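Local coordinates for uncharacterized protein (PDB 5THE), which is the C-terminal lobe of a budding-yeast Argonaute, held here with RNA, and probably carries a guide strand used to select and cleave target RNA, at residues A107-Q112 / N226-N231; L113-N118 / N233-M238; L214-V219 / N239-G244. One frame throughout, in Å; residues are numbered along the deposited sequence.

Contact 1: residues A107-Q112 / N226-N231; sequences ASDVKQ and NSIQYN. With nucleotides of chain B.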
loop_
_atom_site.group_PDB
_atom_site.type_symbol
_atom_site.label_atom_id
_atom_site.label_comp_id
_atom_site.label_asym_id
_atom_site.label_seq_id
_atom_site.Cartn_x
_atom_site.Cartn_y
_atom_site.Cartn_z
ATOM N N ALA A 107 10.511 15.704 16.605
ATOM C CA ALA A 107 9.386 15.633 17.530
ATOM C C ALA A 107 8.518 16.889 17.442
ATOM O O ALA A 107 7.287 16.804 17.374
ATOM C CB ALA A 107 9.882 15.414 18.958
ATOM N N SER A 108 9.140 18.067 17.412
ATOM C CA SER A 108 8.327 19.281 17.402
ATOM C C SER A 108 7.682 19.499 16.039
ATOM O O SER A 108 6.540 19.963 15.959
ATOM C CB SER A 108 9.159 20.493 17.819
ATOM O OG SER A 108 10.224 20.707 16.923
ATOM N N ASP A 109 8.385 19.153 14.954
ATOM C CA ASP A 109 7.778 19.206 13.624
ATOM C C ASP A 109 6.486 18.395 13.567
ATOM O O ASP A 109 5.449 18.882 13.103
ATOM C CB ASP A 109 8.756 18.686 12.568
ATOM C CG ASP A 109 9.724 19.751 12.075
ATOM O OD1 ASP A 109 9.564 20.930 12.446
ATOM O OD2 ASP A 109 10.640 19.405 11.288
ATOM N N VAL A 110 6.527 17.151 14.037
ATOM C CA VAL A 110 5.411 16.242 13.803
ATOM C C VAL A 110 4.322 16.418 14.850
ATOM O O VAL A 110 3.183 15.990 14.617
ATOM C CB VAL A 110 5.873 14.770 13.727
ATOM C CG1 VAL A 110 6.999 14.625 12.701
ATOM C CG2 VAL A 110 6.315 14.235 15.080
ATOM N N LYS A 111 4.632 17.068 15.974
ATOM C CA LYS A 111 3.589 17.453 16.916
ATOM C C LYS A 111 2.494 18.246 16.220
ATOM O O LYS A 111 1.308 18.056 16.504
ATOM C CB LYS A 111 4.187 18.259 18.072
ATOM C CG LYS A 111 3.272 18.311 19.296
ATOM C CD LYS A 111 3.832 19.174 20.425
ATOM C CE LYS A 111 2.984 19.017 21.686
ATOM N NZ LYS A 111 2.773 17.573 22.032
ATOM N N GLN A 112 2.881 19.108 15.272
ATOM C CA GLN A 112 1.935 19.943 14.532
ATOM C C GLN A 112 0.909 19.118 13.764
ATOM O O GLN A 112 -0.175 19.620 13.436
ATOM C CB GLN A 112 2.691 20.847 13.554
ATOM C CG GLN A 112 3.755 21.751 14.183
ATOM C CD GLN A 112 3.166 22.875 15.027
ATOM O OE1 GLN A 112 2.540 22.633 16.063
ATOM N NE2 GLN A 112 3.364 24.116 14.585
ATOM N N ASN A 226 17.043 17.977 8.510
ATOM C CA ASN A 226 16.046 18.620 9.372
ATOM C C ASN A 226 14.956 19.324 8.565
ATOM O O ASN A 226 14.518 20.423 8.904
ATOM C CB ASN A 226 16.714 19.588 10.353
ATOM C CG ASN A 226 17.716 18.888 11.242
ATOM O OD1 ASN A 226 17.485 17.754 11.661
ATOM N ND2 ASN A 226 18.843 19.547 11.521
ATOM N N SER A 227 14.490 18.676 7.506
ATOM C CA SER A 227 13.434 19.230 6.668
ATOM C C SER A 227 12.061 18.858 7.225
ATOM O O SER A 227 11.784 17.681 7.490
ATOM C CB SER A 227 13.589 18.724 5.233
ATOM O OG SER A 227 12.329 18.602 4.610
ATOM N N ILE A 228 11.198 19.866 7.387
ATOM C CA ILE A 228 9.855 19.617 7.901
ATOM C C ILE A 228 9.083 18.718 6.946
ATOM O O ILE A 228 8.283 17.874 7.370
ATOM C CB ILE A 228 9.120 20.951 8.172
ATOM C CG1 ILE A 228 7.735 20.707 8.772
ATOM C CG2 ILE A 228 8.914 21.748 6.908
ATOM C CD1 ILE A 228 7.676 20.704 10.250
ATOM N N GLN A 229 9.299 18.884 5.646
ATOM C CA GLN A 229 8.619 18.028 4.683
ATOM C C GLN A 229 9.065 16.573 4.831
ATOM O O GLN A 229 8.237 15.652 4.823
ATOM C CB GLN A 229 8.881 18.543 3.265
ATOM C CG GLN A 229 8.373 17.646 2.140
ATOM C CD GLN A 229 6.875 17.776 1.888
ATOM O OE1 GLN A 229 6.060 17.643 2.804
ATOM N NE2 GLN A 229 6.509 18.034 0.637
ATOM N N TYR A 230 10.376 16.347 4.961
ATOM C CA TYR A 230 10.877 14.992 5.187
ATOM C C TYR A 230 10.301 14.411 6.471
ATOM O O TYR A 230 9.836 13.263 6.505
ATOM C CB TYR A 230 12.406 15.030 5.239
ATOM C CG TYR A 230 13.080 13.712 5.518
ATOM C CD1 TYR A 230 13.261 13.249 6.824
ATOM C CD2 TYR A 230 13.567 12.941 4.483
ATOM C CE1 TYR A 230 13.900 12.054 7.075
ATOM C CE2 TYR A 230 14.189 11.750 4.729
ATOM C CZ TYR A 230 14.353 11.308 6.019
ATOM O OH TYR A 230 15.003 10.117 6.233
ATOM N N ASN A 231 10.319 15.204 7.547
ATOM C CA ASN A 231 9.805 14.724 8.822
ATOM C C ASN A 231 8.322 14.427 8.741
ATOM O O ASN A 231 7.857 13.431 9.303
ATOM C CB ASN A 231 10.104 15.745 9.918
ATOM C CG ASN A 231 11.582 15.817 10.227
ATOM O OD1 ASN A 231 12.353 14.933 9.825
ATOM N ND2 ASN A 231 11.990 16.854 10.935
ATOM P P A B 2 14.996 7.362 3.528
ATOM O OP1 A B 2 15.482 7.222 2.132
ATOM O OP2 A B 2 15.642 8.321 4.478
ATOM O "O5'" A B 2 13.436 7.671 3.475
ATOM C "C5'" A B 2 12.612 7.509 4.633
ATOM C "C4'" A B 2 11.329 8.276 4.490
ATOM O "O4'" A B 2 11.616 9.691 4.517
ATOM C "C3'" A B 2 10.591 8.090 3.178
ATOM O "O3'" A B 2 9.833 6.916 3.153
ATOM C "C2'" A B 2 9.759 9.360 3.086
ATOM O "O2'" A B 2 8.667 9.297 3.993
ATOM C "C1'" A B 2 10.751 10.378 3.630
ATOM N N9 A B 2 11.608 10.972 2.584
ATOM C C8 A B 2 12.789 10.464 2.103
ATOM N N7 A B 2 13.373 11.217 1.214
ATOM C C5 A B 2 12.523 12.315 1.129
ATOM C C6 A B 2 12.592 13.469 0.354
ATOM N N6 A B 2 13.607 13.677 -0.487
ATOM N N1 A B 2 11.585 14.376 0.479
ATOM C C2 A B 2 10.591 14.107 1.344
ATOM N N3 A B 2 10.413 13.038 2.136
ATOM C C4 A B 2 11.426 12.181 1.963
#
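Asp109 meets Asn231 where helix 95-111 packs against the first turn of helix 228-241. Topology and the bound RNA are consistent with the MID domain of an Argonaute, a Rossmann-like fold with helices on a parallel sheet. Along the first segment, Asp109 is the first residue to touch. Its CB points toward the other helix, and CG lies anti to the carbonyl carbon, beside the backbone N (chi1 -85°). Asn231 ND2 donates to Asp109 OD2 at 2.9 Å. The N-H comes in on the anti side of OD2, 19° out of the carboxylate plane. Carboxylate and amide planes are turned 49° apart. The same OD2 also forms a salt bridge with Lys105, one helical turn earlier, so two donors hold this buried oxygen. Ile228 CD1 lies against the carboxylate as well, but it is modelled too close to Asp109 CG, so its exact place is doubtful. Val110 comes next. Its CG1 rests against the backbone carbonyl of the second helix, 3.7 Å from Asn231 O. Ser227 is the N-cap just before that helix. Ser227 OG accepts from Tyr230 N at 3.0 Å in a nearly straight bond. The capping bond closes the first turn, which also carries Tyr230. The ribose O4' of A2 of chain B lies over one face of the tyrosine ring. At the ring edge, in plane, Tyr230 OH donates to A2 OP2 of chain B at 2.6 Å, though this hydroxyl is crowded by Val218 and its position is less sure.

Contact 2: residues L113-N118 / N233-M238; sequences LGVDFN and NVVMKM. With nucleotides of chain B.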
loop_
_atom_site.group_PDB
_atom_site.type_symbol
_atom_site.label_atom_id
_atom_site.label_comp_id
_atom_site.label_asym_id
_atom_site.label_seq_id
_atom_site.Cartn_x
_atom_site.Cartn_y
_atom_site.Cartn_z
ATOM N N LEU A 113 1.244 17.877 13.426
ATOM C CA LEU A 113 0.318 17.004 12.719
ATOM C C LEU A 113 -0.523 16.158 13.665
ATOM O O LEU A 113 -1.436 15.462 13.205
ATOM C CB LEU A 113 1.099 16.097 11.752
ATOM C CG LEU A 113 1.952 16.890 10.754
ATOM C CD1 LEU A 113 2.995 16.020 10.080
ATOM C CD2 LEU A 113 1.054 17.546 9.717
ATOM N N GLY A 114 -0.225 16.192 14.962
ATOM C CA GLY A 114 -0.976 15.465 15.967
ATOM C C GLY A 114 -0.249 14.290 16.584
ATOM O O GLY A 114 -0.838 13.590 17.418
ATOM N N VAL A 115 1.000 14.039 16.207
ATOM C CA VAL A 115 1.765 12.919 16.735
ATOM C C VAL A 115 2.713 13.455 17.793
ATOM O O VAL A 115 3.582 14.289 17.501
ATOM C CB VAL A 115 2.541 12.196 15.626
ATOM C CG1 VAL A 115 3.224 10.974 16.196
ATOM C CG2 VAL A 115 1.601 11.848 14.480
ATOM N N ASP A 116 2.557 12.966 19.010
ATOM C CA ASP A 116 3.305 13.444 20.165
ATOM C C ASP A 116 4.319 12.366 20.542
ATOM O O ASP A 116 3.945 11.303 21.055
ATOM C CB ASP A 116 2.342 13.767 21.312
ATOM C CG ASP A 116 3.042 14.317 22.541
ATOM O OD1 ASP A 116 4.160 14.867 22.413
ATOM O OD2 ASP A 116 2.451 14.204 23.642
ATOM N N PHE A 117 5.588 12.625 20.250
ATOM C CA PHE A 117 6.679 11.728 20.602
ATOM C C PHE A 117 7.479 12.298 21.760
ATOM O O PHE A 117 7.662 13.512 21.875
ATOM C CB PHE A 117 7.640 11.499 19.430
ATOM C CG PHE A 117 7.156 10.493 18.432
ATOM C CD1 PHE A 117 6.928 9.181 18.809
ATOM C CD2 PHE A 117 6.952 10.851 17.117
ATOM C CE1 PHE A 117 6.491 8.253 17.889
ATOM C CE2 PHE A 117 6.513 9.924 16.190
ATOM C CZ PHE A 117 6.277 8.630 16.574
ATOM N N ASN A 118 7.969 11.397 22.604
ATOM C CA ASN A 118 8.955 11.703 23.628
ATOM C C ASN A 118 10.288 11.176 23.102
ATOM O O ASN A 118 10.435 9.968 22.893
ATOM C CB ASN A 118 8.545 11.044 24.951
ATOM C CG ASN A 118 9.613 11.133 26.040
ATOM O OD1 ASN A 118 10.647 11.786 25.893
ATOM N ND2 ASN A 118 9.349 10.464 27.151
ATOM N N ASN A 233 6.647 13.462 6.098
ATOM C CA ASN A 233 6.459 12.219 5.357
ATOM C C ASN A 233 6.819 11.010 6.208
ATOM O O ASN A 233 6.100 10.007 6.196
ATOM C CB ASN A 233 7.288 12.248 4.072
ATOM C CG ASN A 233 6.735 13.239 3.054
ATOM O OD1 ASN A 233 5.589 13.655 3.147
ATOM N ND2 ASN A 233 7.551 13.619 2.088
ATOM N N VAL A 234 7.934 11.092 6.944
ATOM C CA VAL A 234 8.364 9.982 7.791
ATOM C C VAL A 234 7.260 9.602 8.765
ATOM O O VAL A 234 6.934 8.421 8.934
ATOM C CB VAL A 234 9.667 10.343 8.531
ATOM C CG1 VAL A 234 9.900 9.384 9.705
ATOM C CG2 VAL A 234 10.868 10.312 7.560
ATOM N N VAL A 235 6.666 10.599 9.426
ATOM C CA VAL A 235 5.712 10.302 10.488
ATOM C C VAL A 235 4.387 9.812 9.928
ATOM O O VAL A 235 3.612 9.189 10.657
ATOM C CB VAL A 235 5.533 11.541 11.395
ATOM C CG1 VAL A 235 4.637 12.595 10.741
ATOM C CG2 VAL A 235 5.033 11.142 12.787
ATOM N N MET A 236 4.099 10.068 8.646
ATOM C CA MET A 236 2.927 9.451 8.035
ATOM C C MET A 236 2.975 7.947 8.223
ATOM O O MET A 236 1.994 7.320 8.652
ATOM C CB MET A 236 2.848 9.807 6.551
ATOM C CG MET A 236 2.527 11.287 6.299
ATOM S SD MET A 236 2.223 11.672 4.576
ATOM C CE MET A 236 0.470 11.370 4.393
ATOM N N LYS A 237 4.145 7.364 7.962
ATOM C CA LYS A 237 4.321 5.921 8.074
ATOM C C LYS A 237 4.251 5.472 9.522
ATOM O O LYS A 237 3.606 4.467 9.830
ATOM C CB LYS A 237 5.655 5.514 7.423
ATOM C CG LYS A 237 5.678 5.782 5.914
ATOM C CD LYS A 237 6.995 6.402 5.417
ATOM C CE LYS A 237 8.185 5.444 5.522
ATOM N NZ LYS A 237 8.057 4.200 4.692
ATOM N N MET A 238 4.909 6.208 10.423
ATOM C CA MET A 238 4.857 5.873 11.842
ATOM C C MET A 238 3.423 5.858 12.336
ATOM O O MET A 238 2.995 4.918 13.019
ATOM C CB MET A 238 5.672 6.885 12.642
ATOM C CG MET A 238 7.153 6.900 12.278
ATOM S SD MET A 238 7.997 8.164 13.247
ATOM C CE MET A 238 9.731 7.734 12.967
ATOM P P A B 2 14.996 7.362 3.528
ATOM O OP1 A B 2 15.482 7.222 2.132
ATOM O OP2 A B 2 15.642 8.321 4.478
ATOM O "O5'" A B 2 13.436 7.671 3.475
ATOM C "C5'" A B 2 12.612 7.509 4.633
ATOM C "C4'" A B 2 11.329 8.276 4.490
ATOM O "O4'" A B 2 11.616 9.691 4.517
ATOM C "C3'" A B 2 10.591 8.090 3.178
ATOM O "O3'" A B 2 9.833 6.916 3.153
ATOM C "C2'" A B 2 9.759 9.360 3.086
ATOM O "O2'" A B 2 8.667 9.297 3.993
ATOM C "C1'" A B 2 10.751 10.378 3.630
ATOM N N9 A B 2 11.608 10.972 2.584
ATOM C C8 A B 2 12.789 10.464 2.103
ATOM N N7 A B 2 13.373 11.217 1.214
ATOM C C5 A B 2 12.523 12.315 1.129
ATOM C C6 A B 2 12.592 13.469 0.354
ATOM N N6 A B 2 13.607 13.677 -0.487
ATOM N N1 A B 2 11.585 14.376 0.479
ATOM C C2 A B 2 10.591 14.107 1.344
ATOM N N3 A B 2 10.413 13.038 2.136
ATOM C C4 A B 2 11.426 12.181 1.963
ATOM P P A B 3 9.622 6.143 1.772
ATOM O OP1 A B 3 8.881 4.916 2.194
ATOM O OP2 A B 3 10.916 6.032 1.036
ATOM O "O5'" A B 3 8.658 7.109 0.942
ATOM C "C5'" A B 3 7.354 7.392 1.423
ATOM C "C4'" A B 3 6.725 8.529 0.668
ATOM O "O4'" A B 3 7.416 9.777 0.936
ATOM C "C3'" A B 3 6.758 8.414 -0.844
ATOM O "O3'" A B 3 5.751 7.555 -1.315
ATOM C "C2'" A B 3 6.568 9.857 -1.278
ATOM O "O2'" A B 3 5.201 10.235 -1.158
ATOM C "C1'" A B 3 7.387 10.592 -0.214
ATOM N N9 A B 3 8.761 10.743 -0.692
ATOM C C8 A B 3 9.760 9.794 -0.684
ATOM N N7 A B 3 10.867 10.220 -1.242
ATOM C C5 A B 3 10.565 11.512 -1.633
ATOM C C6 A B 3 11.336 12.466 -2.283
ATOM N N6 A B 3 12.613 12.227 -2.633
ATOM N N1 A B 3 10.741 13.651 -2.536
ATOM C C2 A B 3 9.457 13.833 -2.161
ATOM N N3 A B 3 8.613 12.998 -1.546
ATOM C C4 A B 3 9.258 11.845 -1.318
#
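Val235 CG2 lies anti to the backbone N, and CG1 sits between the backbone N and the carbonyl carbon (chi1 77°), so its two methyls serve different partners among Leu113, Val115 and Phe117. Phe117 CB points toward the helix, with CG anti to its own carbonyl carbon (chi1 -80°), and the ring atom CE2 makes the contact. This is a helix packed across one face of the parallel sheet of the MID-like Rossmann fold. Helix 95-111 gives way to strand 117-118 through a Schellman motif at Gly114. Val235 CG1 faces Leu113 CD1 at 3.9 Å. Val235 CG2 lies 3.9 Å from Val115 CG1 and equally close to Val115 CG2. The same CG2 also lies at the edge of the Phe117 ring, near its plane. Met238, extended beyond CG, brings its sulfur to this ring in a Met-aromatic contact. Its SD is 3.7 Å from Phe117 CE2 and stands obliquely to the ring, 58° off the normal. Phe106 of helix 95-111 and Tyr186 of strand 185-191 also touch both Phe117 and Met238. The touching residues are all buried. The other flank of helix 228-241 meets the RNA. Val234 CG2 is 3.2 Å from A2 O4' of chain B, and Asn233 ND2 is 2.9 Å from A2 N3 of chain B. Lys237 NZ donates to A3 OP1 of chain B at 2.7 Å and also bonds Ile549 O at the chain's C-terminus.

Contact 3: residues L214-V219 / N239-G244; sequences LNSCVV and NLKLLG. With nucleotides of chain B.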
loop_
_atom_site.group_PDB
_atom_site.type_symbol
_atom_site.label_atom_id
_atom_site.label_comp_id
_atom_site.label_asym_id
_atom_site.label_seq_id
_atom_site.Cartn_x
_atom_site.Cartn_y
_atom_site.Cartn_z
ATOM N N LEU A 214 7.502 -2.079 16.595
ATOM C CA LEU A 214 7.294 -0.999 15.637
ATOM C C LEU A 214 8.606 -0.268 15.380
ATOM O O LEU A 214 9.329 0.081 16.314
ATOM C CB LEU A 214 6.243 -0.021 16.169
ATOM C CG LEU A 214 4.818 -0.547 16.341
ATOM C CD1 LEU A 214 3.907 0.626 16.664
ATOM C CD2 LEU A 214 4.330 -1.284 15.076
ATOM N N ASN A 215 8.908 -0.017 14.109
ATOM C CA ASN A 215 10.159 0.645 13.786
ATOM C C ASN A 215 10.062 1.258 12.400
ATOM O O ASN A 215 9.358 0.744 11.530
ATOM C CB ASN A 215 11.349 -0.335 13.836
ATOM C CG ASN A 215 11.312 -1.357 12.704
ATOM O OD1 ASN A 215 12.058 -1.245 11.723
ATOM N ND2 ASN A 215 10.424 -2.348 12.822
ATOM N N SER A 216 10.811 2.336 12.200
ATOM C CA SER A 216 11.053 2.899 10.884
ATOM C C SER A 216 12.548 3.130 10.719
ATOM O O SER A 216 13.271 3.375 11.690
ATOM C CB SER A 216 10.303 4.237 10.672
ATOM O OG SER A 216 8.908 4.092 10.883
ATOM N N CYS A 217 13.000 3.055 9.480
ATOM C CA CYS A 217 14.363 3.406 9.136
ATOM C C CYS A 217 14.417 4.767 8.470
ATOM O O CYS A 217 13.494 5.197 7.777
ATOM C CB CYS A 217 14.983 2.380 8.193
ATOM S SG CYS A 217 15.136 0.797 8.962
ATOM N N VAL A 218 15.564 5.398 8.616
ATOM C CA VAL A 218 15.793 6.712 8.055
ATOM C C VAL A 218 17.268 6.748 7.664
ATOM O O VAL A 218 18.114 6.256 8.416
ATOM C CB VAL A 218 15.362 7.737 9.130
ATOM C CG1 VAL A 218 16.507 8.313 9.928
ATOM C CG2 VAL A 218 14.356 8.714 8.624
ATOM N N VAL A 219 17.575 7.205 6.446
ATOM C CA VAL A 219 18.971 7.378 6.045
ATOM C C VAL A 219 19.472 8.678 6.656
ATOM O O VAL A 219 18.850 9.738 6.491
ATOM C CB VAL A 219 19.124 7.375 4.508
ATOM C CG1 VAL A 219 20.580 7.636 4.091
ATOM C CG2 VAL A 219 18.666 6.048 3.937
ATOM N N ASN A 239 2.666 6.902 11.992
ATOM C CA ASN A 239 1.295 7.016 12.469
ATOM C C ASN A 239 0.461 5.819 12.030
ATOM O O ASN A 239 -0.316 5.276 12.821
ATOM C CB ASN A 239 0.673 8.321 11.969
ATOM C CG ASN A 239 -0.672 8.647 12.652
ATOM O OD1 ASN A 239 -1.573 9.182 12.034
ATOM N ND2 ASN A 239 -0.768 8.380 13.926
ATOM N N LEU A 240 0.626 5.380 10.773
ATOM C CA LEU A 240 -0.067 4.174 10.315
ATOM C C LEU A 240 0.333 2.958 11.146
ATOM O O LEU A 240 -0.530 2.178 11.574
ATOM C CB LEU A 240 0.204 3.926 8.830
ATOM C CG LEU A 240 -0.409 4.969 7.878
ATOM C CD1 LEU A 240 0.062 4.740 6.442
ATOM C CD2 LEU A 240 -1.956 4.962 7.961
ATOM N N LYS A 241 1.645 2.771 11.367
ATOM C CA LYS A 241 2.120 1.652 12.175
ATOM C C LYS A 241 1.571 1.720 13.589
ATOM O O LYS A 241 1.306 0.683 14.203
ATOM C CB LYS A 241 3.650 1.624 12.190
ATOM C CG LYS A 241 4.218 1.066 10.891
ATOM C CD LYS A 241 5.671 1.413 10.728
ATOM C CE LYS A 241 6.300 0.660 9.563
ATOM N NZ LYS A 241 7.740 1.071 9.384
ATOM N N LEU A 242 1.345 2.932 14.097
ATOM C CA LEU A 242 0.678 3.154 15.370
ATOM C C LEU A 242 -0.851 3.123 15.261
ATOM O O LEU A 242 -1.525 3.664 16.143
ATOM C CB LEU A 242 1.144 4.483 15.957
ATOM C CG LEU A 242 2.611 4.425 16.389
ATOM C CD1 LEU A 242 3.249 5.819 16.420
ATOM C CD2 LEU A 242 2.670 3.762 17.756
ATOM N N LEU A 243 -1.395 2.509 14.209
ATOM C CA LEU A 243 -2.832 2.301 14.021
ATOM C C LEU A 243 -3.573 3.599 13.761
ATOM O O LEU A 243 -4.794 3.661 13.914
ATOM C CB LEU A 243 -3.470 1.569 15.214
ATOM C CG LEU A 243 -2.774 0.263 15.606
ATOM C CD1 LEU A 243 -3.531 -0.473 16.727
ATOM C CD2 LEU A 243 -2.613 -0.626 14.395
ATOM N N GLY A 244 -2.862 4.644 13.361
ATOM C CA GLY A 244 -3.496 5.911 13.092
ATOM C C GLY A 244 -4.110 5.991 11.707
ATOM O O GLY A 244 -4.070 5.068 10.896
ATOM O OP3 U B 1 10.585 0.898 5.683
ATOM P P U B 1 11.072 2.036 6.486
ATOM O OP1 U B 1 11.318 1.592 7.879
ATOM O OP2 U B 1 10.181 3.191 6.286
ATOM O "O5'" U B 1 12.497 2.428 5.932
ATOM C "C5'" U B 1 12.647 3.256 4.787
ATOM C "C4'" U B 1 14.030 3.832 4.775
ATOM O "O4'" U B 1 15.003 2.753 4.650
ATOM C "C3'" U B 1 14.324 4.823 3.658
ATOM O "O3'" U B 1 15.092 5.902 4.192
ATOM C "C2'" U B 1 15.157 4.005 2.669
ATOM O "O2'" U B 1 16.046 4.764 1.879
ATOM C "C1'" U B 1 15.905 3.045 3.596
ATOM N N1 U B 1 16.286 1.778 2.940
ATOM C C2 U B 1 17.614 1.430 2.927
ATOM O O2 U B 1 18.454 2.120 3.462
ATOM N N3 U B 1 17.922 0.251 2.287
ATOM C C4 U B 1 17.027 -0.602 1.668
ATOM O O4 U B 1 17.441 -1.639 1.139
ATOM C C5 U B 1 15.663 -0.170 1.708
ATOM C C6 U B 1 15.351 0.980 2.320
ATOM P P A B 2 14.996 7.362 3.528
ATOM O OP1 A B 2 15.482 7.222 2.132
ATOM O OP2 A B 2 15.642 8.321 4.478
ATOM O "O5'" A B 2 13.436 7.671 3.475
ATOM C "C5'" A B 2 12.612 7.509 4.633
ATOM C "C4'" A B 2 11.329 8.276 4.490
ATOM O "O4'" A B 2 11.616 9.691 4.517
ATOM C "C3'" A B 2 10.591 8.090 3.178
ATOM O "O3'" A B 2 9.833 6.916 3.153
ATOM C "C2'" A B 2 9.759 9.360 3.086
ATOM O "O2'" A B 2 8.667 9.297 3.993
ATOM C "C1'" A B 2 10.751 10.378 3.630
ATOM N N9 A B 2 11.608 10.972 2.584
ATOM C C8 A B 2 12.789 10.464 2.103
ATOM N N7 A B 2 13.373 11.217 1.214
ATOM C C5 A B 2 12.523 12.315 1.129
ATOM C C6 A B 2 12.592 13.469 0.354
ATOM N N6 A B 2 13.607 13.677 -0.487
ATOM N N1 A B 2 11.585 14.376 0.479
ATOM C C2 A B 2 10.591 14.107 1.344
ATOM N N3 A B 2 10.413 13.038 2.136
ATOM C C4 A B 2 11.426 12.181 1.963
HETATM O O HOH W 1 7.950 3.015 7.898
#
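Lys241, in the last turn of helix 228-241, lies across the start of strand 215-219 and reaches Asn215 and Ser216. Beyond CG its chain is extended, and this carries the ammonium to the strand. NZ donates to Asn215 O at 2.7 Å, with a C=O...donor angle of 148° and a tilt of 17° from the carbonyl plane. Lys241 NZ also donates to the oxygen of a water at 2.5 Å, a short distance. That water in turn donates to U1 OP2 of chain B at 2.8 Å and accepts a weak hydrogen bond from Ser216 OG, whose main partner is Tyr186 OH. At the other end of the lysine, Lys241 O lies 3.6 Å from Leu214 CD1. Leu242 follows, where the chain leaves the helix. Its CD2 packs on the same Leu214 CD1 at 3.5 Å, the two side chains crossing at a slant. Leu243 then has positive phi and completes a Schellman motif, with Gly244 N bonded to Asn239 O. The strand contributes backbone N-H groups to the RNA. Cys217 N donates to U1 OP1 of chain B at 2.7 Å, and Val219 N to A2 OP2 of chain B at 3.0 Å. These phosphate contacts are consistent with the guide 5'-phosphate pocket of Argonaute MID domains. A lysine tied to a strand carbonyl and water-bridged to the phosphate probably helps offset its negative charge.

All three contacts use helix 228-241, taken in order from its N-cap to its C-terminal end. Contacts 1 and 2 set it against helix 95-111 and the chain that follows; contact 3 sets it against strand 215-219 of the same parallel sheet that holds strand 117-118. Contact 2 is the most buried and is apolar. Contact 1 is partly open through Ile228 and turns on a carboxylate-amide bond. Contact 3 combines leucines at its less buried end with a charged, hydrated group at the RNA. Val110 joins contacts 1 and 2, its CG1 3.7 Å from Val235 CB. Met238 CG lies 3.6 Å from Ser216 OG and joins contacts 2 and 3.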